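Local coordinates for putative cell adhesion protein (PDB 4DGU), which is a putative cell adhesion protein of the fimbrillin-like family and probably builds or decorates a pilus of the gut bacterium Bacteroides thetaiotaomicron, at residues E174-K179 and V185-L190; V130-L135 and V148-K153; Q210-V215 and V228-K233; N38-G43 and E106-T111. All coordinates share one frame; numbering follows the deposited sequence.

How the contacts relate
Along the chain the order is contact 4, contact 2, contact 1, contact 3. Contacts 1 and 2 nearly coincide, with centres about 5 Å apart. Contact 3 lies about 12 Å from contact 2, centre to centre. These three join the same two sheets: strands 120-135, 188-189 and 225-230 belong to the mixed sheet, and 147-159, 173-177 and 209-214 to the antiparallel one. Val-228 and Val-148 carry the apolar filling from contact 2 into contact 3. Contact 4 lies across the chain's centre from contacts 2 and 3, about 31 Å from contact 3 between centres. The mixed sheet, through strand 120-135, runs between both halves and ties them into one elongated molecule.

Contact 1 (E174-K179 and V185-L190); sequences ENIEVK and VTTNVL. With ZN (zinc ion), chain C.
Thr-187 reaches across to the backbone of Glu-177, Val-178 and Lys-179, where two sheets of a fimbrillin-like beta sandwich come together. Strand 173-177 belongs to one sheet and strand 188-189 to the other. The chain crosses between them through the connection between Lys-179 and Val-185. The OG1 of Thr-187 sits beside its own backbone N, at chi1 -62°, which turns the hydroxyl to the facing chain. There Lys-179 N donates to Thr-187 OG1 at 3.0 Å, with an N-H...O angle of 162°. The same hydroxyl gives a weak bond to Glu-177 O. One oxygen thus serves as both acceptor and donor. The methyl of Thr-187 points the other way along the contact: its CG2 meets Ile-176 CG2 at 3.9 Å. A valine in place of Thr-187 would probably keep this methyl contact but leave Lys-179 N without its acceptor. Lys-179 bends at chi2, and its chain lies across Thr-187 at about a right angle. Its CB comes to 3.3 Å from Val-185 O, and its CG to 3.4 Å from Thr-187 OG1. Val-178 faces the sandwich interior and packs on Val-132 and Ile-134. At the far end of the strand, Glu-174 extends its chain to a zinc ion, and Glu-155 is the other protein ligand. The bond from Glu-174 OE2 to zinc is 1.9 Å. Back at the loop end, water 1 donates to Lys-179 O at 2.7 Å and accepts from Thr-187 N at 2.9 Å.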
loop_
_atom_site.group_PDB
_atom_site.type_symbol
_atom_site.label_atom_id
_atom_site.label_comp_id
_atom_site.label_asym_id
_atom_site.label_seq_id
_atom_site.Cartn_x
_atom_site.Cartn_y
_atom_site.Cartn_z
ATOM N N GLU A 174 23.887 3.151 -13.003
ATOM C CA GLU A 174 25.286 3.245 -12.552
ATOM C C GLU A 174 25.408 2.905 -11.091
ATOM O O GLU A 174 24.484 3.192 -10.333
ATOM C CB GLU A 174 25.848 4.665 -12.760
ATOM C CG GLU A 174 25.659 5.262 -14.143
ATOM C CD GLU A 174 26.410 6.558 -14.340
ATOM O OE1 GLU A 174 26.588 7.310 -13.354
ATOM O OE2 GLU A 174 26.872 6.791 -15.479
ATOM N N ASN A 175 26.569 2.400 -10.670
ATOM C CA ASN A 175 26.798 2.085 -9.262
ATOM C C ASN A 175 27.230 3.320 -8.505
ATOM O O ASN A 175 28.207 3.983 -8.857
ATOM C CB ASN A 175 27.792 0.937 -9.068
ATOM C CG ASN A 175 27.087 -0.375 -8.848
ATOM O OD1 ASN A 175 26.728 -0.731 -7.720
ATOM N ND2 ASN A 175 26.785 -1.073 -9.936
ATOM N N ILE A 176 26.458 3.629 -7.472
ATOM C CA ILE A 176 26.618 4.770 -6.571
ATOM C C ILE A 176 26.865 4.224 -5.164
ATOM O O ILE A 176 26.023 3.491 -4.654
ATOM C CB ILE A 176 25.332 5.682 -6.628
ATOM C CG1 ILE A 176 24.977 6.117 -8.090
ATOM C CG2 ILE A 176 25.463 6.905 -5.703
ATOM C CD1 ILE A 176 23.466 5.978 -8.475
ATOM N N GLU A 177 28.009 4.564 -4.546
ATOM C CA GLU A 177 28.273 4.151 -3.168
ATOM C C GLU A 177 27.476 5.070 -2.200
ATOM O O GLU A 177 27.402 6.290 -2.413
ATOM C CB GLU A 177 29.767 4.169 -2.846
ATOM C CG GLU A 177 30.117 3.285 -1.657
ATOM C CD GLU A 177 31.540 3.347 -1.129
ATOM O OE1 GLU A 177 32.454 3.763 -1.880
ATOM O OE2 GLU A 177 31.742 2.936 0.037
ATOM N N VAL A 178 26.857 4.462 -1.169
ATOM C CA VAL A 178 26.018 5.166 -0.201
ATOM C C VAL A 178 26.845 5.476 1.049
ATOM O O VAL A 178 27.490 4.602 1.620
ATOM C CB VAL A 178 24.705 4.383 0.113
ATOM C CG1 VAL A 178 23.783 5.165 1.055
ATOM C CG2 VAL A 178 23.954 4.059 -1.161
ATOM N N LYS A 179 26.840 6.739 1.444
ATOM C CA LYS A 179 27.537 7.219 2.633
ATOM C C LYS A 179 26.729 6.920 3.900
ATOM O O LYS A 179 25.489 6.953 3.880
ATOM C CB LYS A 179 27.772 8.747 2.533
ATOM C CG LYS A 179 28.498 9.177 1.268
ATOM C CD LYS A 179 29.660 10.108 1.594
ATOM C CE LYS A 179 30.497 10.404 0.372
ATOM N NZ LYS A 179 31.854 10.914 0.733
ATOM N N VAL A 185 27.878 13.647 5.003
ATOM C CA VAL A 185 27.396 13.989 3.663
ATOM C C VAL A 185 26.409 12.890 3.300
ATOM O O VAL A 185 26.696 11.706 3.535
ATOM C CB VAL A 185 28.501 14.166 2.596
ATOM C CG1 VAL A 185 27.904 14.641 1.259
ATOM C CG2 VAL A 185 29.598 15.122 3.075
ATOM N N THR A 186 25.212 13.281 2.839
ATOM C CA THR A 186 24.164 12.340 2.511
ATOM C C THR A 186 24.160 12.088 1.009
ATOM O O THR A 186 24.097 13.042 0.213
ATOM C CB THR A 186 22.795 12.850 3.029
ATOM O OG1 THR A 186 22.917 13.260 4.390
ATOM C CG2 THR A 186 21.727 11.785 2.970
ATOM N N THR A 187 24.230 10.799 0.625
ATOM C CA THR A 187 24.103 10.395 -0.771
ATOM C C THR A 187 22.677 10.723 -1.223
ATOM O O THR A 187 21.714 10.243 -0.627
ATOM C CB THR A 187 24.411 8.909 -0.967
ATOM O OG1 THR A 187 25.768 8.635 -0.597
ATOM C CG2 THR A 187 24.171 8.463 -2.410
ATOM N N ASN A 188 22.556 11.582 -2.233
ATOM C CA ASN A 188 21.267 11.925 -2.819
ATOM C C ASN A 188 21.168 11.300 -4.197
ATOM O O ASN A 188 22.150 11.276 -4.934
ATOM C CB ASN A 188 21.045 13.431 -2.885
ATOM C CG ASN A 188 20.403 14.027 -1.665
ATOM O OD1 ASN A 188 19.340 14.623 -1.768
ATOM N ND2 ASN A 188 21.061 13.977 -0.496
ATOM N N VAL A 189 20.003 10.728 -4.522
ATOM C CA VAL A 189 19.800 10.118 -5.841
ATOM C C VAL A 189 18.766 10.954 -6.584
ATOM O O VAL A 189 18.042 11.750 -5.977
ATOM C CB VAL A 189 19.451 8.600 -5.806
ATOM C CG1 VAL A 189 20.626 7.765 -5.289
ATOM C CG2 VAL A 189 18.177 8.319 -5.012
ATOM N N LEU A 190 18.721 10.811 -7.901
ATOM C CA LEU A 190 17.762 11.589 -8.662
ATOM C C LEU A 190 16.401 10.895 -8.644
ATOM O O LEU A 190 16.383 9.661 -8.587
ATOM C CB LEU A 190 18.248 11.837 -10.096
ATOM C CG LEU A 190 19.600 12.549 -10.275
ATOM C CD1 LEU A 190 19.990 12.592 -11.730
ATOM C CD2 LEU A 190 19.580 13.982 -9.706
HETATM ZN ZN ZN C . 26.602 8.615 -15.848
HETATM O O HOH W 1 23.826 8.743 2.641
#

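Contact 2 (V130-L135 and V148-K153); sequences VPVIIL and VELSLK
Val-132 meets Leu-150, and Ile-134 meets Val-148, in two apolar pairs that approach tip to tip. In the first, the CD1 methyl of Leu-150 lies against both branches of Val-132. It is 3.9 Å from Val-132 CG1 and 4.1 Å from Val-132 CG2, so it sits over the fork of the valine. In the second, Ile-134 leads with its longer branch. With CG1 beside the backbone N and chi2 near 165°, the chain runs out extended and sets CD1 3.8 Å from Val-148 CG2. The shorter branch follows, with Ile-134 CG2 at 4.1 Å from the same Val-148 CG2. All four residues are buried.

The strands 120-135 and 147-159 lie in different sheets of the fimbrillin-like beta sandwich, and these side chains fill the space between the sheets. The CA atoms of Val-132 and Leu-150 are 9.7 Å apart, and those of Ile-134 and Val-148 are 8.1 Å apart.

No hydrogen bond crosses the contact. Each backbone bonds within its own sheet instead: Val-132 pairs with Thr-187 and Ile-133 with Leu-226 and Val-228, while on the other strand Leu-150 pairs with Ile-176.

Leu-150 also touches Ile-239 of the third subunit. On the outer face of strand 120-135, Ile-133 and Leu-135 lie against Pro-25 of the second subunit.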
loop_
_atom_site.group_PDB
_atom_site.type_symbol
_atom_site.label_atom_id
_atom_site.label_comp_id
_atom_site.label_asym_id
_atom_site.label_seq_id
_atom_site.Cartn_x
_atom_site.Cartn_y
_atom_site.Cartn_z
ATOM N N VAL A 130 16.713 12.842 -3.769
ATOM C CA VAL A 130 16.215 11.862 -2.803
ATOM C C VAL A 130 17.370 11.376 -1.893
ATOM O O VAL A 130 18.226 10.644 -2.380
ATOM C CB VAL A 130 15.485 10.669 -3.532
ATOM C CG1 VAL A 130 14.949 9.624 -2.549
ATOM C CG2 VAL A 130 14.356 11.174 -4.447
ATOM N N PRO A 131 17.431 11.763 -0.589
ATOM C CA PRO A 131 18.506 11.240 0.279
ATOM C C PRO A 131 18.361 9.747 0.537
ATOM O O PRO A 131 17.248 9.187 0.532
ATOM C CB PRO A 131 18.345 12.022 1.591
ATOM C CG PRO A 131 17.333 13.047 1.362
ATOM C CD PRO A 131 16.528 12.651 0.166
ATOM N N VAL A 132 19.501 9.100 0.749
ATOM C CA VAL A 132 19.579 7.667 1.019
ATOM C C VAL A 132 20.195 7.470 2.407
ATOM O O VAL A 132 21.292 7.975 2.670
ATOM C CB VAL A 132 20.373 6.887 -0.081
ATOM C CG1 VAL A 132 20.258 5.377 0.137
ATOM C CG2 VAL A 132 19.901 7.264 -1.485
ATOM N N ILE A 133 19.486 6.743 3.287
ATOM C CA ILE A 133 19.995 6.452 4.629
ATOM C C ILE A 133 20.178 4.955 4.803
ATOM O O ILE A 133 19.326 4.176 4.382
ATOM C CB ILE A 133 19.143 7.066 5.776
ATOM C CG1 ILE A 133 17.688 6.544 5.786
ATOM C CG2 ILE A 133 19.185 8.603 5.712
ATOM C CD1 ILE A 133 16.927 6.900 7.029
ATOM N N ILE A 134 21.291 4.563 5.425
ATOM C CA ILE A 134 21.608 3.161 5.738
ATOM C C ILE A 134 21.263 2.915 7.196
ATOM O O ILE A 134 21.804 3.570 8.099
ATOM C CB ILE A 134 23.077 2.709 5.432
ATOM C CG1 ILE A 134 23.572 3.225 4.062
ATOM C CG2 ILE A 134 23.212 1.153 5.538
ATOM C CD1 ILE A 134 25.122 3.111 3.881
ATOM N N LEU A 135 20.370 1.951 7.419
ATOM C CA LEU A 135 19.928 1.611 8.770
ATOM C C LEU A 135 20.183 0.155 9.085
ATOM O O LEU A 135 20.179 -0.699 8.186
ATOM C CB LEU A 135 18.419 1.936 8.957
ATOM C CG LEU A 135 17.936 3.300 8.469
ATOM C CD1 LEU A 135 16.449 3.291 8.229
ATOM C CD2 LEU A 135 18.356 4.406 9.406
ATOM N N VAL A 148 27.990 -0.328 0.941
ATOM C CA VAL A 148 26.621 -0.357 0.431
ATOM C C VAL A 148 26.598 0.468 -0.850
ATOM O O VAL A 148 26.980 1.642 -0.843
ATOM C CB VAL A 148 25.547 0.146 1.461
ATOM C CG1 VAL A 148 24.127 -0.048 0.918
ATOM C CG2 VAL A 148 25.696 -0.545 2.820
ATOM N N GLU A 149 26.143 -0.155 -1.943
ATOM C CA GLU A 149 26.034 0.492 -3.250
ATOM C C GLU A 149 24.638 0.320 -3.839
ATOM O O GLU A 149 23.993 -0.690 -3.596
ATOM C CB GLU A 149 27.056 -0.103 -4.222
ATOM C CG GLU A 149 28.514 0.059 -3.834
ATOM C CD GLU A 149 29.449 -0.649 -4.797
ATOM O OE1 GLU A 149 29.456 -1.904 -4.803
ATOM O OE2 GLU A 149 30.152 0.048 -5.566
ATOM N N LEU A 150 24.197 1.283 -4.648
ATOM C CA LEU A 150 22.929 1.219 -5.379
ATOM C C LEU A 150 23.193 1.339 -6.869
ATOM O O LEU A 150 24.093 2.081 -7.265
ATOM C CB LEU A 150 21.958 2.337 -4.953
ATOM C CG LEU A 150 21.476 2.361 -3.524
ATOM C CD1 LEU A 150 20.618 3.604 -3.288
ATOM C CD2 LEU A 150 20.730 1.052 -3.137
ATOM N N SER A 151 22.425 0.634 -7.692
ATOM C CA SER A 151 22.560 0.716 -9.146
ATOM C C SER A 151 21.299 1.393 -9.671
ATOM O O SER A 151 20.230 0.770 -9.763
ATOM C CB SER A 151 22.796 -0.656 -9.776
ATOM O OG SER A 151 22.768 -0.554 -11.189
ATOM N N LEU A 152 21.422 2.707 -9.931
ATOM C CA LEU A 152 20.337 3.585 -10.362
ATOM C C LEU A 152 20.775 4.516 -11.475
ATOM O O LEU A 152 21.962 4.665 -11.731
ATOM C CB LEU A 152 19.869 4.431 -9.169
ATOM C CG LEU A 152 19.194 3.708 -8.013
ATOM C CD1 LEU A 152 19.004 4.642 -6.849
ATOM C CD2 LEU A 152 17.857 3.072 -8.442
ATOM N N LYS A 153 19.814 5.192 -12.103
ATOM C CA LYS A 153 20.092 6.166 -13.143
ATOM C C LYS A 153 20.599 7.435 -12.449
ATOM O O LYS A 153 20.034 7.889 -11.444
ATOM C CB LYS A 153 18.850 6.376 -14.010
ATOM C CG LYS A 153 18.532 5.131 -14.828
ATOM C CD LYS A 153 17.138 5.119 -15.422
ATOM C CE LYS A 153 16.714 3.716 -15.814
ATOM N NZ LYS A 153 17.667 3.058 -16.754
#

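Contact 3 (Q210-V215 and V228-K233); sequences QKISAV and VRLSKK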
loop_
_atom_site.group_PDB
_atom_site.type_symbol
_atom_site.label_atom_id
_atom_site.label_comp_id
_atom_site.label_asym_id
_atom_site.label_seq_id
_atom_site.Cartn_x
_atom_site.Cartn_y
_atom_site.Cartn_z
ATOM N N GLN A 210 26.163 -9.394 -1.060
ATOM C CA GLN A 210 24.777 -9.814 -0.898
ATOM C C GLN A 210 23.900 -8.810 -1.603
ATOM O O GLN A 210 24.294 -7.653 -1.766
ATOM C CB GLN A 210 24.391 -9.962 0.571
ATOM C CG GLN A 210 25.026 -11.177 1.225
ATOM C CD GLN A 210 24.057 -11.876 2.117
ATOM O OE1 GLN A 210 23.347 -12.804 1.692
ATOM N NE2 GLN A 210 23.979 -11.409 3.362
ATOM N N LYS A 211 22.744 -9.262 -2.082
ATOM C CA LYS A 211 21.806 -8.388 -2.779
ATOM C C LYS A 211 20.841 -7.738 -1.788
ATOM O O LYS A 211 20.512 -8.309 -0.745
ATOM C CB LYS A 211 21.042 -9.171 -3.862
ATOM C CG LYS A 211 21.943 -9.655 -5.000
ATOM C CD LYS A 211 21.230 -10.651 -5.887
ATOM C CE LYS A 211 21.982 -10.932 -7.161
ATOM N NZ LYS A 211 21.222 -11.855 -8.043
ATOM N N ILE A 212 20.435 -6.515 -2.105
ATOM C CA ILE A 212 19.467 -5.698 -1.376
ATOM C C ILE A 212 18.465 -5.229 -2.451
ATOM O O ILE A 212 18.861 -4.546 -3.386
ATOM C CB ILE A 212 20.122 -4.515 -0.587
ATOM C CG1 ILE A 212 21.300 -4.942 0.304
ATOM C CG2 ILE A 212 19.091 -3.756 0.216
ATOM C CD1 ILE A 212 22.263 -3.722 0.675
ATOM N N SER A 213 17.207 -5.638 -2.374
ATOM C CA SER A 213 16.254 -5.261 -3.413
ATOM C C SER A 213 15.050 -4.559 -2.830
ATOM O O SER A 213 14.776 -4.643 -1.621
ATOM C CB SER A 213 15.798 -6.488 -4.200
ATOM O OG SER A 213 16.910 -7.237 -4.654
ATOM N N ALA A 214 14.306 -3.869 -3.711
ATOM C CA ALA A 214 13.091 -3.191 -3.301
ATOM C C ALA A 214 11.998 -4.219 -3.126
ATOM O O ALA A 214 11.907 -5.168 -3.902
ATOM C CB ALA A 214 12.695 -2.137 -4.328
ATOM N N VAL A 215 11.207 -4.062 -2.082
ATOM C CA VAL A 215 10.107 -4.968 -1.785
ATOM C C VAL A 215 8.860 -4.519 -2.517
ATOM O O VAL A 215 8.037 -5.343 -2.900
ATOM C CB VAL A 215 9.845 -5.118 -0.261
ATOM C CG1 VAL A 215 10.918 -5.979 0.392
ATOM C CG2 VAL A 215 9.736 -3.753 0.445
ATOM N N VAL A 228 17.892 2.003 3.240
ATOM C CA VAL A 228 18.523 0.722 3.032
ATOM C C VAL A 228 18.566 0.116 4.432
ATOM O O VAL A 228 19.260 0.648 5.304
ATOM C CB VAL A 228 19.896 0.811 2.319
ATOM C CG1 VAL A 228 20.556 -0.553 2.204
ATOM C CG2 VAL A 228 19.774 1.474 0.952
ATOM N N ARG A 229 17.706 -0.898 4.678
ATOM C CA ARG A 229 17.582 -1.592 5.973
ATOM C C ARG A 229 18.211 -2.991 5.930
ATOM O O ARG A 229 17.638 -3.935 5.392
ATOM C CB ARG A 229 16.115 -1.661 6.427
ATOM C CG ARG A 229 15.965 -1.635 7.957
ATOM C CD ARG A 229 14.647 -1.014 8.400
ATOM N NE ARG A 229 13.484 -1.581 7.698
ATOM C CZ ARG A 229 12.713 -0.906 6.849
ATOM N NH1 ARG A 229 12.941 0.383 6.609
ATOM N NH2 ARG A 229 11.692 -1.510 6.248
ATOM N N LEU A 230 19.425 -3.086 6.480
ATOM C CA LEU A 230 20.245 -4.292 6.521
ATOM C C LEU A 230 19.796 -5.226 7.622
ATOM O O LEU A 230 19.546 -4.780 8.737
ATOM C CB LEU A 230 21.749 -3.941 6.717
ATOM C CG LEU A 230 22.320 -2.769 5.917
ATOM C CD1 LEU A 230 23.717 -2.416 6.391
ATOM C CD2 LEU A 230 22.286 -3.046 4.451
ATOM N N SER A 231 19.689 -6.528 7.299
ATOM C CA SER A 231 19.330 -7.600 8.230
ATOM C C SER A 231 19.522 -8.957 7.588
ATOM O O SER A 231 19.777 -9.053 6.376
ATOM C CB SER A 231 17.891 -7.473 8.719
ATOM O OG SER A 231 16.963 -7.780 7.695
ATOM N N LYS A 232 19.340 -10.016 8.400
ATOM C CA LYS A 232 19.414 -11.390 7.913
ATOM C C LYS A 232 17.988 -11.985 7.822
ATOM O O LYS A 232 17.843 -13.145 7.436
ATOM C CB LYS A 232 20.335 -12.240 8.811
ATOM C CG LYS A 232 21.775 -11.720 8.929
ATOM C CD LYS A 232 22.642 -12.627 9.798
ATOM C CE LYS A 232 24.080 -12.178 9.845
ATOM N NZ LYS A 232 24.948 -13.188 10.516
ATOM N N LYS A 233 16.944 -11.149 8.105
ATOM C CA LYS A 233 15.509 -11.507 8.125
ATOM C C LYS A 233 14.988 -12.186 6.855
ATOM O O LYS A 233 14.036 -12.953 6.914
ATOM C CB LYS A 233 14.651 -10.249 8.332
ATOM C CG LYS A 233 14.491 -9.738 9.742
ATOM C CD LYS A 233 13.644 -8.453 9.688
ATOM C CE LYS A 233 13.540 -7.697 10.991
ATOM N NZ LYS A 233 12.696 -8.400 11.984
#
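Ile-212 meets Val-228 and Leu-230 through methyl groups alone; no flat group takes part. The planar guanidinium of Arg-229 lies outside this contact; its NH2 forms a salt bridge to Asp-240 of the third subunit. The contact joins the two sheets of the beta sandwich near that subunit: strand 209-214 belongs to the antiparallel sheet and strand 225-230 to the mixed one. Ile-212 does most of the touching. Its CG1 lies beside the backbone N, at chi1 -51°, and the extended branch carries CD1 in between the two partners. That methyl is 3.9 Å from Val-228 CG1. The shorter branch also helps, since Ile-212 CG2 is 4.0 Å from Val-228 CG1. These two side chains cross at about a right angle. Ile-203 and Val-148 pack around Ile-212 from its own sheet. Residues of both strands pair in a parallel ladder with a strand of the third subunit, so the sheet runs on between chains. The CB of Leu-230 does not point at Ile-212, but its branch end turns in, bringing Leu-230 CD2 to 3.8 Å from Ile-212 CD1.

Contact 4 (N38-G43 and E106-T111); sequences NSITTG and EHLFGT. With ZN (zinc ion), chain D.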
loop_
_atom_site.group_PDB
_atom_site.type_symbol
_atom_site.label_atom_id
_atom_site.label_comp_id
_atom_site.label_asym_id
_atom_site.label_seq_id
_atom_site.Cartn_x
_atom_site.Cartn_y
_atom_site.Cartn_z
ATOM N N ASN A 38 19.935 23.087 7.976
ATOM C CA ASN A 38 21.142 22.313 8.325
ATOM C C ASN A 38 22.094 22.213 7.113
ATOM O O ASN A 38 23.282 21.989 7.300
ATOM C CB ASN A 38 20.789 20.916 8.865
ATOM C CG ASN A 38 20.240 20.908 10.280
ATOM O OD1 ASN A 38 19.887 21.943 10.864
ATOM N ND2 ASN A 38 20.153 19.730 10.865
ATOM N N SER A 39 21.575 22.422 5.888
ATOM C CA SER A 39 22.331 22.438 4.621
ATOM C C SER A 39 22.715 23.852 4.254
ATOM O O SER A 39 23.878 24.127 3.963
ATOM C CB SER A 39 21.492 21.847 3.497
ATOM O OG SER A 39 21.282 20.463 3.715
ATOM N N ILE A 40 21.729 24.760 4.277
ATOM C CA ILE A 40 21.933 26.161 3.932
ATOM C C ILE A 40 22.170 26.946 5.226
ATOM O O ILE A 40 21.268 27.564 5.793
ATOM C CB ILE A 40 20.792 26.722 3.054
ATOM C CG1 ILE A 40 20.258 25.650 2.078
ATOM C CG2 ILE A 40 21.285 27.980 2.322
ATOM C CD1 ILE A 40 18.940 25.963 1.441
ATOM N N THR A 41 23.412 26.877 5.693
ATOM C CA THR A 41 23.881 27.534 6.911
ATOM C C THR A 41 24.474 28.913 6.553
ATOM O O THR A 41 24.562 29.275 5.372
ATOM C CB THR A 41 24.887 26.624 7.642
ATOM O OG1 THR A 41 25.970 26.309 6.759
ATOM C CG2 THR A 41 24.243 25.343 8.175
ATOM N N THR A 42 24.861 29.694 7.580
ATOM C CA THR A 42 25.472 31.007 7.382
ATOM C C THR A 42 26.745 30.818 6.537
ATOM O O THR A 42 27.530 29.890 6.781
ATOM C CB THR A 42 25.721 31.707 8.730
ATOM O OG1 THR A 42 24.493 31.756 9.459
ATOM C CG2 THR A 42 26.266 33.124 8.569
ATOM N N GLY A 43 26.876 31.660 5.512
ATOM C CA GLY A 43 28.007 31.626 4.598
ATOM C C GLY A 43 27.747 30.841 3.330
ATOM O O GLY A 43 28.513 30.951 2.374
ATOM N N GLU A 106 22.948 16.870 -2.993
ATOM C CA GLU A 106 21.547 17.281 -2.884
ATOM C C GLU A 106 21.286 18.594 -3.638
ATOM O O GLU A 106 22.195 19.429 -3.743
ATOM C CB GLU A 106 21.144 17.472 -1.402
ATOM C CG GLU A 106 21.795 18.658 -0.699
ATOM C CD GLU A 106 21.478 18.849 0.770
ATOM O OE1 GLU A 106 20.489 18.263 1.270
ATOM O OE2 GLU A 106 22.234 19.601 1.427
ATOM N N HIS A 107 20.044 18.773 -4.131
ATOM C CA HIS A 107 19.602 19.971 -4.817
ATOM C C HIS A 107 18.264 20.383 -4.256
ATOM O O HIS A 107 17.319 19.581 -4.187
ATOM C CB HIS A 107 19.552 19.768 -6.335
ATOM C CG HIS A 107 20.919 19.727 -6.949
ATOM N ND1 HIS A 107 21.659 20.893 -7.147
ATOM C CD2 HIS A 107 21.670 18.663 -7.308
ATOM C CE1 HIS A 107 22.811 20.500 -7.647
ATOM N NE2 HIS A 107 22.865 19.168 -7.761
ATOM N N LEU A 108 18.225 21.614 -3.760
ATOM C CA LEU A 108 17.061 22.209 -3.112
ATOM C C LEU A 108 16.565 23.416 -3.910
ATOM O O LEU A 108 17.342 24.143 -4.549
ATOM C CB LEU A 108 17.365 22.598 -1.636
ATOM C CG LEU A 108 18.435 21.753 -0.860
ATOM C CD1 LEU A 108 18.784 22.397 0.469
ATOM C CD2 LEU A 108 17.970 20.370 -0.587
ATOM N N PHE A 109 15.246 23.578 -3.902
ATOM C CA PHE A 109 14.570 24.661 -4.583
ATOM C C PHE A 109 13.584 25.286 -3.625
ATOM O O PHE A 109 12.764 24.582 -3.041
ATOM C CB PHE A 109 13.890 24.178 -5.878
ATOM C CG PHE A 109 13.270 25.302 -6.659
ATOM C CD1 PHE A 109 14.060 26.178 -7.391
ATOM C CD2 PHE A 109 11.898 25.523 -6.621
ATOM C CE1 PHE A 109 13.492 27.235 -8.088
ATOM C CE2 PHE A 109 11.333 26.573 -7.329
ATOM C CZ PHE A 109 12.133 27.414 -8.068
ATOM N N GLY A 110 13.703 26.601 -3.436
ATOM C CA GLY A 110 12.854 27.334 -2.510
ATOM C C GLY A 110 12.048 28.423 -3.169
ATOM O O GLY A 110 12.418 28.923 -4.232
ATOM N N THR A 111 10.907 28.760 -2.564
ATOM C CA THR A 111 10.032 29.843 -3.021
ATOM C C THR A 111 9.571 30.610 -1.809
ATOM O O THR A 111 9.526 30.080 -0.696
ATOM C CB THR A 111 8.825 29.365 -3.877
ATOM O OG1 THR A 111 7.924 28.643 -3.066
ATOM C CG2 THR A 111 9.215 28.483 -5.043
HETATM ZN ZN ZN D . 24.596 18.033 -8.382
HETATM O O HOH W 2 24.429 17.791 -10.647
HETATM O O HOH W 3 24.410 16.031 -7.394
#
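Ser-39 and Glu-106 face each other side chain to side chain, linking the end region of the short helix 36-39 to the residues just before strand 108-114. That strand is part of the mixed sheet of this fimbrillin-like protein. The hydroxyl of Ser-39 donates to the carboxylate on its syn side, only 16° out of the carboxylate plane. The bond from Ser-39 OG to Glu-106 OE2 is a short 2.6 Å. Glu-106 reaches it with CG set between its backbone N and carbonyl carbon, at chi1 69°, and with the rest of the chain extended. Its other oxygen, OE1, forms a salt bridge with Arg-127 NE on strand 120-135, so both ends of the carboxylate are held. A leucine in place of Glu-106 would probably leave Ser-39 without its acceptor and Arg-127 without the opposite charge. Next to this polar pair lies an apolar one. Ile-40 and Leu-108 reach toward each other tip to tip, with Ile-40 CD1 at 3.7 Å from Leu-108 CD1. The same leucine methyl is 4.1 Å from Ser-39 CB. Tyr-83 and Phe-125 flank both apolar residues. His-107, between Glu-106 and Leu-108, takes no part in these pairs. It binds a zinc ion that two waters also ligate, with His-107 NE2 at 2.2 Å from the metal.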